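Local atomic coordinates of acylneuraminate lyase (Mycoplasma synoviae, PDB entry 4N4P), a protein that belongs to the dihydrodipicolinate synthetase family of TIM-barrel proteins, with four chains making up its assembly. Residues Leu24-Val29 / Lys62-Lys67; Leu94-Lys99 / Lys130-Pro135; Ile134-Tyr139 / Lys161-Ser166; Ile249-Met254 / Glu281-His286; Met261-Val266 / His286-Thr291. One frame throughout, in Å; residues are numbered along the deposited sequence.

Contact 1: Leu24-Val29 / Lys62-Lys67; sequences LHKAGV and KKEVMK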
# COMPACT_ATOMS: atom_id res chain seq x y z
N LEU A 24 -8.72 -19.93 -31.51
CA LEU A 24 -8.23 -21.09 -30.74
C LEU A 24 -7.53 -22.08 -31.66
O LEU A 24 -8.12 -22.53 -32.67
CB LEU A 24 -9.37 -21.80 -30.00
CG LEU A 24 -8.94 -22.97 -29.12
CD1 LEU A 24 -8.00 -22.49 -28.01
CD2 LEU A 24 -10.17 -23.63 -28.54
N HIS A 25 -6.28 -22.41 -31.35
CA HIS A 25 -5.54 -23.36 -32.17
C HIS A 25 -5.63 -24.79 -31.60
O HIS A 25 -4.82 -25.20 -30.75
CB HIS A 25 -4.09 -22.92 -32.38
CG HIS A 25 -3.34 -23.79 -33.34
ND1 HIS A 25 -3.89 -24.26 -34.51
CD2 HIS A 25 -2.07 -24.25 -33.30
CE1 HIS A 25 -3.00 -25.00 -35.14
NE2 HIS A 25 -1.89 -25.01 -34.44
N LYS A 26 -6.64 -25.52 -32.06
CA LYS A 26 -7.05 -26.77 -31.44
C LYS A 26 -5.95 -27.81 -31.49
O LYS A 26 -5.68 -28.44 -30.47
CB LYS A 26 -8.34 -27.32 -32.08
CG LYS A 26 -9.47 -26.31 -32.08
CD LYS A 26 -10.81 -27.01 -31.94
CE LYS A 26 -11.95 -26.26 -32.59
NZ LYS A 26 -12.46 -27.11 -33.71
N ALA A 27 -5.28 -27.96 -32.64
CA ALA A 27 -4.17 -28.92 -32.77
C ALA A 27 -3.03 -28.56 -31.83
O ALA A 27 -2.31 -29.44 -31.34
CB ALA A 27 -3.67 -28.98 -34.23
N GLY A 28 -2.84 -27.26 -31.62
CA GLY A 28 -1.80 -26.79 -30.70
C GLY A 28 -2.03 -27.20 -29.25
O GLY A 28 -1.07 -27.47 -28.52
N VAL A 29 -3.29 -27.23 -28.82
CA VAL A 29 -3.60 -27.66 -27.45
C VAL A 29 -3.04 -29.07 -27.23
O VAL A 29 -2.36 -29.35 -26.23
CB VAL A 29 -5.11 -27.60 -27.14
CG1 VAL A 29 -5.42 -28.23 -25.78
CG2 VAL A 29 -5.62 -26.15 -27.21
N LYS A 62 -13.50 -22.42 -23.90
CA LYS A 62 -13.18 -23.06 -22.61
C LYS A 62 -13.56 -24.54 -22.63
O LYS A 62 -12.77 -25.42 -22.27
CB LYS A 62 -13.85 -22.35 -21.45
CG LYS A 62 -13.30 -20.94 -21.21
CD LYS A 62 -14.13 -20.19 -20.19
CE LYS A 62 -13.83 -18.71 -20.19
NZ LYS A 62 -14.52 -18.00 -19.07
N LYS A 63 -14.78 -24.82 -23.10
CA LYS A 63 -15.23 -26.20 -23.23
C LYS A 63 -14.36 -26.98 -24.18
O LYS A 63 -14.05 -28.13 -23.92
CB LYS A 63 -16.66 -26.24 -23.75
CG LYS A 63 -17.71 -25.72 -22.82
CD LYS A 63 -18.91 -25.40 -23.73
CE LYS A 63 -20.18 -25.65 -23.04
NZ LYS A 63 -21.31 -25.36 -23.99
N GLU A 64 -13.99 -26.37 -25.31
CA GLU A 64 -13.17 -27.04 -26.30
C GLU A 64 -11.79 -27.33 -25.73
O GLU A 64 -11.28 -28.43 -25.90
CB GLU A 64 -13.08 -26.21 -27.61
CG GLU A 64 -12.39 -26.90 -28.77
CD GLU A 64 -13.05 -28.20 -29.27
OE1 GLU A 64 -14.26 -28.44 -29.04
OE2 GLU A 64 -12.32 -28.99 -29.89
N VAL A 65 -11.19 -26.36 -25.04
CA VAL A 65 -9.86 -26.60 -24.44
C VAL A 65 -9.92 -27.76 -23.44
O VAL A 65 -9.03 -28.62 -23.43
CB VAL A 65 -9.27 -25.33 -23.77
CG1 VAL A 65 -7.95 -25.65 -23.04
CG2 VAL A 65 -9.00 -24.29 -24.87
N MET A 66 -10.96 -27.77 -22.63
CA MET A 66 -11.12 -28.82 -21.62
C MET A 66 -11.21 -30.20 -22.28
O MET A 66 -10.62 -31.19 -21.80
CB MET A 66 -12.33 -28.56 -20.77
CG MET A 66 -12.18 -27.35 -19.84
SD MET A 66 -13.67 -26.84 -19.01
CE MET A 66 -13.92 -28.18 -17.83
N LYS A 67 -11.98 -30.27 -23.37
CA LYS A 67 -12.12 -31.54 -24.12
C LYS A 67 -10.82 -31.98 -24.73
O LYS A 67 -10.42 -33.14 -24.61
CB LYS A 67 -13.20 -31.41 -25.21
CG LYS A 67 -14.55 -31.23 -24.64
CD LYS A 67 -15.51 -30.58 -25.62
CE LYS A 67 -16.90 -30.58 -25.05
NZ LYS A 67 -17.33 -31.98 -24.71
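In the outer helical layer of the TIM barrel, Leu-24, just ahead of helix 26-39, packs on Val-65 of the neighbouring helix 59-73. Both leucine methyls converge on one valine methyl: Leu-24 CD1 lies 3.8 Å from Val-65 CG2, with CD2 almost as near. Leu-24 CD2 also rests 4.0 Å from Glu-64 CG, the apolar part of a side chain that ends in charge. Deeper in, Val-29 CG1 comes to 4.3 Å from Val-65 O; compact branched valines suit this level, where Val-29 and Val-65 are both buried and Thr-16 and Pro-17 close in from a loop. Nearer solvent, Lys-26 crosses Glu-64 at about a right angle. Glu-64 bends at chi2 (61°), and its carboxylate oxygen OE2 meets the lysine at methylene CD, 3.2 Å away, whereas Lys-26 NZ stops 4.3 Å from Glu-64 OE2. That is too far for a salt bridge, so the opposite charges probably add only a diffuse attraction to a contact carried by aliphatic carbon.

Contact 2: Leu94-Lys99 / Lys130-Pro135; sequences LAKLAK and KAADIP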
# COMPACT_ATOMS: atom_id res chain seq x y z
N LEU A 94 -19.19 -25.57 -16.72
CA LEU A 94 -17.80 -26.00 -16.80
C LEU A 94 -17.44 -27.02 -15.71
O LEU A 94 -16.73 -27.98 -15.98
CB LEU A 94 -16.85 -24.79 -16.74
CG LEU A 94 -16.94 -23.83 -17.93
CD1 LEU A 94 -15.85 -22.74 -17.79
CD2 LEU A 94 -16.77 -24.54 -19.26
N ALA A 95 -17.94 -26.83 -14.49
CA ALA A 95 -17.74 -27.82 -13.40
C ALA A 95 -18.33 -29.17 -13.79
O ALA A 95 -17.70 -30.21 -13.58
CB ALA A 95 -18.35 -27.32 -12.07
N LYS A 96 -19.52 -29.15 -14.38
CA LYS A 96 -20.15 -30.40 -14.86
C LYS A 96 -19.36 -31.04 -15.98
O LYS A 96 -19.20 -32.27 -16.00
CB LYS A 96 -21.59 -30.14 -15.34
CG LYS A 96 -22.53 -29.77 -14.23
CD LYS A 96 -23.94 -29.46 -14.78
CE LYS A 96 -24.80 -28.65 -13.81
NZ LYS A 96 -25.26 -29.40 -12.60
N LEU A 97 -18.85 -30.22 -16.91
CA LEU A 97 -18.02 -30.74 -17.98
C LEU A 97 -16.71 -31.35 -17.46
O LEU A 97 -16.30 -32.41 -17.93
CB LEU A 97 -17.70 -29.66 -19.04
CG LEU A 97 -16.90 -30.11 -20.26
CD1 LEU A 97 -17.60 -31.23 -21.05
CD2 LEU A 97 -16.57 -28.92 -21.20
N ALA A 98 -16.05 -30.66 -16.52
CA ALA A 98 -14.83 -31.17 -15.91
C ALA A 98 -15.07 -32.56 -15.33
O ALA A 98 -14.25 -33.45 -15.46
CB ALA A 98 -14.34 -30.22 -14.81
N LYS A 99 -16.22 -32.74 -14.70
CA LYS A 99 -16.52 -34.03 -14.07
C LYS A 99 -16.77 -35.10 -15.14
O LYS A 99 -16.26 -36.23 -15.05
CB LYS A 99 -17.74 -33.88 -13.16
CG LYS A 99 -18.29 -35.22 -12.62
CD LYS A 99 -17.27 -35.94 -11.76
CE LYS A 99 -17.88 -37.22 -11.12
NZ LYS A 99 -18.90 -36.87 -10.08
N LYS A 130 -22.56 -26.96 -5.81
CA LYS A 130 -23.79 -27.71 -6.08
C LYS A 130 -23.83 -28.32 -7.47
O LYS A 130 -24.59 -29.25 -7.72
CB LYS A 130 -25.00 -26.81 -5.88
CG LYS A 130 -25.64 -26.90 -4.51
CD LYS A 130 -25.00 -25.99 -3.50
CE LYS A 130 -26.02 -25.53 -2.46
NZ LYS A 130 -25.34 -24.68 -1.44
N ALA A 131 -23.00 -27.80 -8.39
CA ALA A 131 -23.07 -28.18 -9.80
C ALA A 131 -22.61 -29.61 -10.10
O ALA A 131 -23.14 -30.26 -11.01
CB ALA A 131 -22.28 -27.18 -10.67
N ALA A 132 -21.60 -30.08 -9.39
CA ALA A 132 -20.99 -31.38 -9.68
C ALA A 132 -20.15 -31.81 -8.51
O ALA A 132 -19.61 -30.98 -7.77
CB ALA A 132 -20.10 -31.30 -10.93
N ASP A 133 -20.06 -33.12 -8.35
CA ASP A 133 -19.24 -33.72 -7.31
C ASP A 133 -17.84 -33.98 -7.86
O ASP A 133 -17.54 -35.02 -8.46
CB ASP A 133 -19.91 -34.99 -6.78
CG ASP A 133 -21.15 -34.67 -5.94
OD1 ASP A 133 -21.33 -33.50 -5.48
OD2 ASP A 133 -21.97 -35.59 -5.75
N ILE A 134 -17.00 -32.97 -7.68
CA ILE A 134 -15.63 -32.99 -8.16
C ILE A 134 -14.86 -32.10 -7.18
O ILE A 134 -15.37 -31.10 -6.71
CB ILE A 134 -15.53 -32.52 -9.65
CG1 ILE A 134 -14.07 -32.60 -10.16
CG2 ILE A 134 -16.15 -31.11 -9.81
CD1 ILE A 134 -13.89 -32.37 -11.70
N PRO A 135 -13.63 -32.49 -6.82
CA PRO A 135 -12.93 -31.70 -5.81
C PRO A 135 -12.64 -30.29 -6.30
O PRO A 135 -12.30 -30.12 -7.47
CB PRO A 135 -11.63 -32.47 -5.62
CG PRO A 135 -12.03 -33.89 -5.85
CD PRO A 135 -12.94 -33.77 -7.07
O HOH W 1 -21.34 -35.14 -10.22
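Ala-95 and Ala-131 face each other methyl to methyl, their CB atoms 4.2 Å apart, where helix 88-100 meets the segment that leaves helix 118-131. This is the tight part of the contact: Ala-132 CB sits 3.7 Å from Ala-95 O, and the small alanines let the CA atoms of Lys-96 and Ala-132 approach to 5.3 Å. Farther inward Ile-134 fills the next layer. With CG1 anti to the backbone N and CD1 extended beyond it (chi2 171°), Ile-134 CD1 comes to 3.8 Å from Ala-98 CB, beside Ile-106 and Tyr-103. The solvent side is made instead of long lysine chains. Lys-96 bends at chi4, and NZ bonds Ala-131 O at 2.8 Å, in the carbonyl plane on a lone pair. Lys-99 NZ reaches Asp-133 O at 2.8 Å, tilted 20° from that carbonyl's plane, and a water accepts from both Lys-99 NZ and Asp-133 N. The Asp-133 carboxylate turns elsewhere, to a salt bridge with Lys-161. Alanine-lined helix packing beside the turn into strand 136-139 fits the outer layer of a beta/alpha barrel.

Contact 3: Ile134-Tyr139 / Lys161-Ser166; sequences IPMLIY and KNVIGS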
# COMPACT_ATOMS: atom_id res chain seq x y z
N ILE A 134 -17.00 -32.97 -7.68
CA ILE A 134 -15.63 -32.99 -8.16
C ILE A 134 -14.86 -32.10 -7.18
O ILE A 134 -15.37 -31.10 -6.71
CB ILE A 134 -15.53 -32.52 -9.65
CG1 ILE A 134 -14.07 -32.60 -10.16
CG2 ILE A 134 -16.15 -31.11 -9.81
CD1 ILE A 134 -13.89 -32.37 -11.70
N PRO A 135 -13.63 -32.49 -6.82
CA PRO A 135 -12.93 -31.70 -5.81
C PRO A 135 -12.64 -30.29 -6.30
O PRO A 135 -12.30 -30.12 -7.47
CB PRO A 135 -11.63 -32.47 -5.62
CG PRO A 135 -12.03 -33.89 -5.85
CD PRO A 135 -12.94 -33.77 -7.07
N MET A 136 -12.79 -29.31 -5.41
CA MET A 136 -12.54 -27.90 -5.72
C MET A 136 -11.34 -27.37 -4.94
O MET A 136 -11.19 -27.61 -3.72
CB MET A 136 -13.80 -27.07 -5.41
CG MET A 136 -13.59 -25.59 -5.22
SD MET A 136 -13.18 -24.79 -6.80
CE MET A 136 -14.79 -24.74 -7.57
N LEU A 137 -10.48 -26.62 -5.64
CA LEU A 137 -9.44 -25.82 -5.02
C LEU A 137 -9.84 -24.36 -5.11
O LEU A 137 -9.97 -23.84 -6.22
CB LEU A 137 -8.09 -26.03 -5.75
CG LEU A 137 -7.55 -27.44 -5.55
CD1 LEU A 137 -6.46 -27.76 -6.64
CD2 LEU A 137 -7.06 -27.61 -4.12
N ILE A 138 -10.07 -23.71 -3.97
CA ILE A 138 -10.40 -22.30 -4.00
C ILE A 138 -9.12 -21.48 -4.14
O ILE A 138 -8.01 -21.98 -3.92
CB ILE A 138 -11.23 -21.88 -2.76
CG1 ILE A 138 -10.44 -22.11 -1.47
CG2 ILE A 138 -12.55 -22.66 -2.72
CD1 ILE A 138 -11.15 -21.58 -0.24
N TYR A 139 -9.24 -20.24 -4.57
CA TYR A 139 -8.08 -19.38 -4.67
C TYR A 139 -7.90 -18.69 -3.34
O TYR A 139 -8.88 -18.26 -2.75
CB TYR A 139 -8.25 -18.36 -5.78
CG TYR A 139 -7.61 -18.80 -7.06
CD1 TYR A 139 -6.55 -18.07 -7.61
CD2 TYR A 139 -8.04 -19.95 -7.72
CE1 TYR A 139 -5.94 -18.47 -8.81
CE2 TYR A 139 -7.46 -20.34 -8.89
CZ TYR A 139 -6.40 -19.59 -9.44
OH TYR A 139 -5.79 -20.02 -10.60
N LYS A 161 -18.86 -27.60 0.70
CA LYS A 161 -18.98 -28.92 0.10
C LYS A 161 -18.06 -29.08 -1.13
O LYS A 161 -18.01 -28.20 -2.00
CB LYS A 161 -20.45 -29.20 -0.28
CG LYS A 161 -20.67 -30.59 -0.87
CD LYS A 161 -22.13 -30.78 -1.30
CE LYS A 161 -22.44 -32.25 -1.56
NZ LYS A 161 -21.95 -32.70 -2.89
N ASN A 162 -17.30 -30.18 -1.15
CA ASN A 162 -16.40 -30.55 -2.26
C ASN A 162 -15.08 -29.78 -2.31
O ASN A 162 -14.22 -30.12 -3.11
CB ASN A 162 -17.07 -30.47 -3.65
CG ASN A 162 -18.23 -31.43 -3.80
OD1 ASN A 162 -18.17 -32.59 -3.37
ND2 ASN A 162 -19.30 -30.96 -4.46
N VAL A 163 -14.93 -28.76 -1.46
CA VAL A 163 -13.65 -28.03 -1.41
C VAL A 163 -12.61 -28.89 -0.69
O VAL A 163 -12.81 -29.27 0.48
CB VAL A 163 -13.76 -26.65 -0.75
CG1 VAL A 163 -12.37 -26.02 -0.61
CG2 VAL A 163 -14.68 -25.70 -1.59
N ILE A 164 -11.51 -29.20 -1.37
CA ILE A 164 -10.48 -30.04 -0.71
C ILE A 164 -9.28 -29.21 -0.25
O ILE A 164 -8.39 -29.72 0.46
CB ILE A 164 -10.02 -31.22 -1.61
CG1 ILE A 164 -9.44 -30.69 -2.95
CG2 ILE A 164 -11.17 -32.21 -1.83
CD1 ILE A 164 -8.60 -31.76 -3.70
N GLY A 165 -9.26 -27.93 -0.62
CA GLY A 165 -8.09 -27.08 -0.29
C GLY A 165 -8.07 -25.83 -1.16
O GLY A 165 -9.10 -25.37 -1.61
N SER A 166 -6.88 -25.31 -1.40
CA SER A 166 -6.78 -24.02 -2.05
C SER A 166 -5.53 -23.99 -2.90
O SER A 166 -4.55 -24.67 -2.57
CB SER A 166 -6.69 -22.94 -0.94
OG SER A 166 -6.24 -21.68 -1.45
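Ile-138 leans across Val-163 at about a right angle, its CG2 3.9 Å from Val-163 CG2. Its other branch, CG1, stands between the backbone N and the carbonyl carbon (chi1 62°), which brings it to 3.5 Å from Gly-165 O. Met-136 lies on the same face, its CG 3.8 Å from Val-163 CG2; bends at chi2 and chi3 then carry its end away from strand 163-168, toward Ile-106 and Ala-108. Here two adjacent parallel strands of the TIM barrel pair through a beta bulge: Met-136 O accepts from Ile-164 N at 2.9 Å, but the next bond, Ile-138 N to Gly-165 O, falls after the register has slipped by one residue. Ile-164, at the slip, has CG1 between its backbone N and carbonyl carbon, and its CD1 lies 3.7 Å from Pro-135 CB. On the face opposite Ile-138, Leu-137 CD2 lies 3.6 Å from Ser-166 N, over backbone that bears no side chain at Gly-165. Asn-162, whose positive phi asparagine tolerates well, gives its carbonyl oxygen to Met-136 N. Ser-166, OG anti to its backbone N (chi1 165°), donates to Ile-138 O at 3.1 Å from well above the carbonyl plane, while Phe-154 touches both residues.

Contact 4: Ile249-Met254 / Glu281-His286; sequences ISKGLM and EEIKKH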
# COMPACT_ATOMS: atom_id res chain seq x y z
N ILE A 249 10.69 -13.31 -17.67
CA ILE A 249 9.65 -12.28 -17.68
C ILE A 249 10.20 -10.91 -18.04
O ILE A 249 9.50 -9.89 -17.90
CB ILE A 249 8.84 -12.22 -16.35
CG1 ILE A 249 9.76 -11.83 -15.18
CG2 ILE A 249 8.13 -13.58 -16.12
CD1 ILE A 249 9.04 -11.70 -13.83
N SER A 250 11.44 -10.85 -18.52
CA SER A 250 11.90 -9.56 -19.05
C SER A 250 11.17 -9.24 -20.36
O SER A 250 11.21 -8.11 -20.84
CB SER A 250 13.43 -9.52 -19.19
OG SER A 250 13.84 -10.48 -20.13
N LYS A 251 10.50 -10.24 -20.93
CA LYS A 251 9.50 -9.99 -21.98
C LYS A 251 8.22 -10.64 -21.48
O LYS A 251 8.25 -11.36 -20.48
CB LYS A 251 9.95 -10.55 -23.32
CG LYS A 251 11.19 -9.78 -23.89
CD LYS A 251 11.48 -10.15 -25.32
CE LYS A 251 12.86 -9.65 -25.77
NZ LYS A 251 13.11 -8.20 -25.50
N GLY A 252 7.10 -10.41 -22.15
CA GLY A 252 5.83 -10.93 -21.69
C GLY A 252 5.90 -12.41 -21.35
O GLY A 252 6.46 -13.19 -22.11
N LEU A 253 5.31 -12.79 -20.23
CA LEU A 253 5.37 -14.18 -19.76
C LEU A 253 4.79 -15.17 -20.77
O LEU A 253 5.48 -16.10 -21.20
CB LEU A 253 4.66 -14.32 -18.41
CG LEU A 253 4.52 -15.75 -17.88
CD1 LEU A 253 5.92 -16.36 -17.55
CD2 LEU A 253 3.57 -15.78 -16.66
N MET A 254 3.52 -14.98 -21.14
CA MET A 254 2.88 -15.97 -22.04
C MET A 254 3.53 -15.98 -23.43
O MET A 254 3.71 -17.06 -24.02
CB MET A 254 1.37 -15.73 -22.12
CG MET A 254 0.61 -16.42 -20.98
SD MET A 254 0.70 -15.48 -19.45
CE MET A 254 -0.66 -14.36 -19.83
N GLU A 281 11.37 -12.21 -34.65
CA GLU A 281 12.80 -12.38 -34.40
C GLU A 281 13.18 -11.99 -32.98
O GLU A 281 13.97 -12.69 -32.35
CB GLU A 281 13.67 -11.65 -35.43
CG GLU A 281 13.77 -12.36 -36.80
CD GLU A 281 14.07 -13.85 -36.69
OE1 GLU A 281 13.20 -14.67 -37.07
OE2 GLU A 281 15.19 -14.21 -36.22
N GLU A 282 12.61 -10.89 -32.49
CA GLU A 282 12.85 -10.43 -31.12
C GLU A 282 12.47 -11.50 -30.08
O GLU A 282 13.25 -11.82 -29.16
CB GLU A 282 12.09 -9.12 -30.84
CG GLU A 282 12.38 -8.54 -29.45
CD GLU A 282 11.45 -7.39 -29.02
OE1 GLU A 282 10.72 -6.84 -29.86
OE2 GLU A 282 11.44 -7.07 -27.81
N ILE A 283 11.29 -12.07 -30.22
CA ILE A 283 10.82 -13.02 -29.21
C ILE A 283 11.54 -14.36 -29.39
O ILE A 283 11.73 -15.10 -28.43
CB ILE A 283 9.25 -13.15 -29.20
CG1 ILE A 283 8.74 -13.77 -27.88
CG2 ILE A 283 8.75 -13.90 -30.47
CD1 ILE A 283 9.10 -12.95 -26.62
N LYS A 284 11.92 -14.69 -30.64
CA LYS A 284 12.70 -15.91 -30.90
C LYS A 284 14.07 -15.86 -30.22
O LYS A 284 14.52 -16.85 -29.62
CB LYS A 284 12.90 -16.18 -32.41
CG LYS A 284 13.62 -17.49 -32.69
CD LYS A 284 14.24 -17.52 -34.07
CE LYS A 284 15.05 -18.79 -34.26
NZ LYS A 284 14.17 -19.96 -34.59
N LYS A 285 14.73 -14.71 -30.30
CA LYS A 285 16.03 -14.59 -29.66
C LYS A 285 15.93 -14.66 -28.14
O LYS A 285 16.80 -15.22 -27.49
CB LYS A 285 16.73 -13.30 -30.10
CG LYS A 285 17.07 -13.36 -31.59
CD LYS A 285 17.84 -12.14 -32.05
CE LYS A 285 18.02 -12.26 -33.57
NZ LYS A 285 18.51 -10.99 -34.09
N HIS A 286 14.87 -14.06 -27.60
CA HIS A 286 14.54 -14.21 -26.20
C HIS A 286 14.36 -15.70 -25.85
O HIS A 286 14.94 -16.17 -24.88
CB HIS A 286 13.28 -13.43 -25.86
CG HIS A 286 12.92 -13.49 -24.41
ND1 HIS A 286 13.76 -13.05 -23.42
CD2 HIS A 286 11.80 -13.95 -23.79
CE1 HIS A 286 13.18 -13.22 -22.24
NE2 HIS A 286 11.99 -13.76 -22.44
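Lys-251, in the turn before helix 253-263, reaches across to helix 280-294 and meets three of its residues. First comes Glu-282, whose extended chain carries the carboxylate to the lysine tip: Lys-251 NZ bonds Glu-282 OE2 at 3.1 Å, a salt bridge that uses the oxygen's anti lone pair. Next, Ile-283 offers a methyl, CD1, 3.9 Å from Lys-251 CD, an apolar partner for the middle of the lysine. One turn beyond Glu-282, His-286 runs back past the lysine in the opposite direction. Lys-251 CB stands over its ring face in a CH-pi contact, 4.0 Å from the centroid, and Lys-251 CD is 3.7 Å from His-286 CG. A flat ring and a long aliphatic chain suit one another here. Ser-250 OG approaches His-286 CE1 obliquely at 3.5 Å, but hydrogen-bonds to Asp-247 O. His-286 NE2 bonds Leu-248 O, so helix 280-294 is tied to the end of helix 231-248, while Ile-283 also touches Ala-259 and Arg-262 of helix 253-263.

Contact 5: Met261-Val266 / His286-Thr291; sequences MRLHGV and HAEFIT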
# COMPACT_ATOMS: atom_id res chain seq x y z
N MET A 261 8.28 -22.80 -26.44
CA MET A 261 7.66 -24.00 -26.97
C MET A 261 7.82 -24.09 -28.48
O MET A 261 8.24 -25.14 -28.98
CB MET A 261 6.21 -24.11 -26.55
CG MET A 261 6.08 -24.39 -25.07
SD MET A 261 4.36 -24.72 -24.68
CE MET A 261 4.37 -24.72 -22.88
N ARG A 262 7.52 -22.99 -29.19
CA ARG A 262 7.69 -22.98 -30.66
C ARG A 262 9.10 -23.32 -31.08
O ARG A 262 9.31 -24.07 -32.04
CB ARG A 262 7.29 -21.62 -31.26
CG ARG A 262 5.80 -21.32 -31.14
CD ARG A 262 5.42 -20.21 -32.12
NE ARG A 262 6.22 -19.00 -31.94
CZ ARG A 262 5.97 -18.04 -31.04
NH1 ARG A 262 4.96 -18.16 -30.17
NH2 ARG A 262 6.77 -16.98 -30.98
N LEU A 263 10.08 -22.75 -30.38
CA LEU A 263 11.51 -23.04 -30.59
C LEU A 263 11.80 -24.54 -30.43
O LEU A 263 12.73 -25.05 -31.07
CB LEU A 263 12.38 -22.24 -29.61
CG LEU A 263 13.90 -22.41 -29.67
CD1 LEU A 263 14.43 -21.91 -31.02
CD2 LEU A 263 14.56 -21.66 -28.48
N HIS A 264 11.04 -25.22 -29.59
CA HIS A 264 11.21 -26.67 -29.39
C HIS A 264 10.30 -27.50 -30.32
O HIS A 264 10.08 -28.70 -30.05
CB HIS A 264 10.96 -27.03 -27.93
CG HIS A 264 12.07 -26.59 -27.03
ND1 HIS A 264 12.22 -25.28 -26.62
CD2 HIS A 264 13.10 -27.27 -26.50
CE1 HIS A 264 13.29 -25.18 -25.86
NE2 HIS A 264 13.84 -26.37 -25.76
N GLY A 265 9.78 -26.84 -31.35
CA GLY A 265 8.94 -27.47 -32.41
C GLY A 265 7.49 -27.73 -32.01
O GLY A 265 6.78 -28.52 -32.68
N VAL A 266 7.06 -27.09 -30.93
CA VAL A 266 5.71 -27.28 -30.40
C VAL A 266 4.82 -26.15 -30.95
O VAL A 266 5.15 -24.98 -30.81
CB VAL A 266 5.70 -27.27 -28.84
CG1 VAL A 266 4.28 -27.46 -28.28
CG2 VAL A 266 6.64 -28.34 -28.30
N HIS A 286 14.87 -14.06 -27.60
CA HIS A 286 14.54 -14.21 -26.20
C HIS A 286 14.36 -15.70 -25.85
O HIS A 286 14.94 -16.17 -24.88
CB HIS A 286 13.28 -13.43 -25.86
CG HIS A 286 12.92 -13.49 -24.41
ND1 HIS A 286 13.76 -13.05 -23.42
CD2 HIS A 286 11.80 -13.95 -23.79
CE1 HIS A 286 13.18 -13.22 -22.24
NE2 HIS A 286 11.99 -13.76 -22.44
N ALA A 287 13.61 -16.43 -26.67
CA ALA A 287 13.43 -17.87 -26.43
C ALA A 287 14.73 -18.64 -26.46
O ALA A 287 14.96 -19.48 -25.60
CB ALA A 287 12.42 -18.47 -27.40
N GLU A 288 15.60 -18.33 -27.42
CA GLU A 288 16.92 -18.97 -27.48
C GLU A 288 17.77 -18.63 -26.29
O GLU A 288 18.39 -19.50 -25.73
CB GLU A 288 17.69 -18.54 -28.72
CG GLU A 288 17.08 -18.98 -30.01
CD GLU A 288 17.90 -18.46 -31.19
OE1 GLU A 288 17.80 -17.27 -31.51
OE2 GLU A 288 18.67 -19.24 -31.76
N PHE A 289 17.80 -17.35 -25.92
CA PHE A 289 18.54 -16.89 -24.73
C PHE A 289 18.14 -17.69 -23.48
O PHE A 289 19.00 -18.25 -22.79
CB PHE A 289 18.32 -15.37 -24.51
CG PHE A 289 18.65 -14.88 -23.11
CD1 PHE A 289 19.94 -14.91 -22.61
CD2 PHE A 289 17.63 -14.33 -22.31
CE1 PHE A 289 20.23 -14.48 -21.30
CE2 PHE A 289 17.90 -13.87 -21.01
CZ PHE A 289 19.21 -13.94 -20.51
N ILE A 290 16.84 -17.74 -23.21
CA ILE A 290 16.36 -18.55 -22.05
C ILE A 290 16.74 -20.03 -22.16
O ILE A 290 17.23 -20.63 -21.19
CB ILE A 290 14.85 -18.41 -21.85
CG1 ILE A 290 14.45 -16.94 -21.61
CG2 ILE A 290 14.32 -19.40 -20.70
CD1 ILE A 290 15.01 -16.30 -20.31
N THR A 291 16.45 -20.61 -23.32
CA THR A 291 16.72 -22.03 -23.58
C THR A 291 18.19 -22.40 -23.38
O THR A 291 18.51 -23.37 -22.68
CB THR A 291 16.24 -22.43 -25.01
OG1 THR A 291 14.82 -22.30 -25.09
CG2 THR A 291 16.60 -23.86 -25.35
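Leu-263, in the last turn of helix 253-263, supplies most of the apolar contact with helix 280-294. Its CG is anti to the backbone N (chi1 180°), and the CD2 methyl beyond it settles against one turn of the other helix: Leu-263 CD2 is 4.0 Å from Ala-287 CB and 3.6 Å from Ala-287 O. Alanine, with its short side chain, allows this approach to the backbone. The aliphatic CG of Glu-288 flanks the same leucine at about a right angle. Leu-263 and Thr-291 meet tip to tip, CD2 of the leucine 3.5 Å from OG1 of the threonine.

The two helices belong to the C-terminal helical region that follows the barrel in this family, and a Schellman motif ends the first of them: Val-266 N bonds Met-261 O and Gly-265 N bonds Arg-262 O, with positive phi (78°) at Gly-265, favourable for glycine.

Among the polar groups, His-264 and Thr-291 also reach toward each other. His-264 CE1 brings its ring edge to 3.4 Å from Thr-291 OG1, while ND1 of the same ring bonds Ile-260 O. Thr-291 OG1 turns back on its own helix, donating to Ala-287 O at 2.9 Å from 37° above the carbonyl plane; Thr-291 N grips that oxygen from the opposite face.

Overall arrangement
Contact 3 is the buried one, strand against strand in the barrel wall, held by backbone bonds and branched aliphatic chains. Contacts 1 and 2 join neighbouring helices outside that wall, apolar inward and charged outward; they touch each other where Met-66 packs on helix 88-100. Contact 2 runs directly into contact 3, sharing Ile-134 and Pro-135. Across the chain's centre from contact 3, contacts 4 and 5 share His-286 and join helix 280-294 to helix 253-263 and to the turn leading into it. Contact 4 relies on a salt bridge and a ring face, contact 5 on leucine packing without charge pairing.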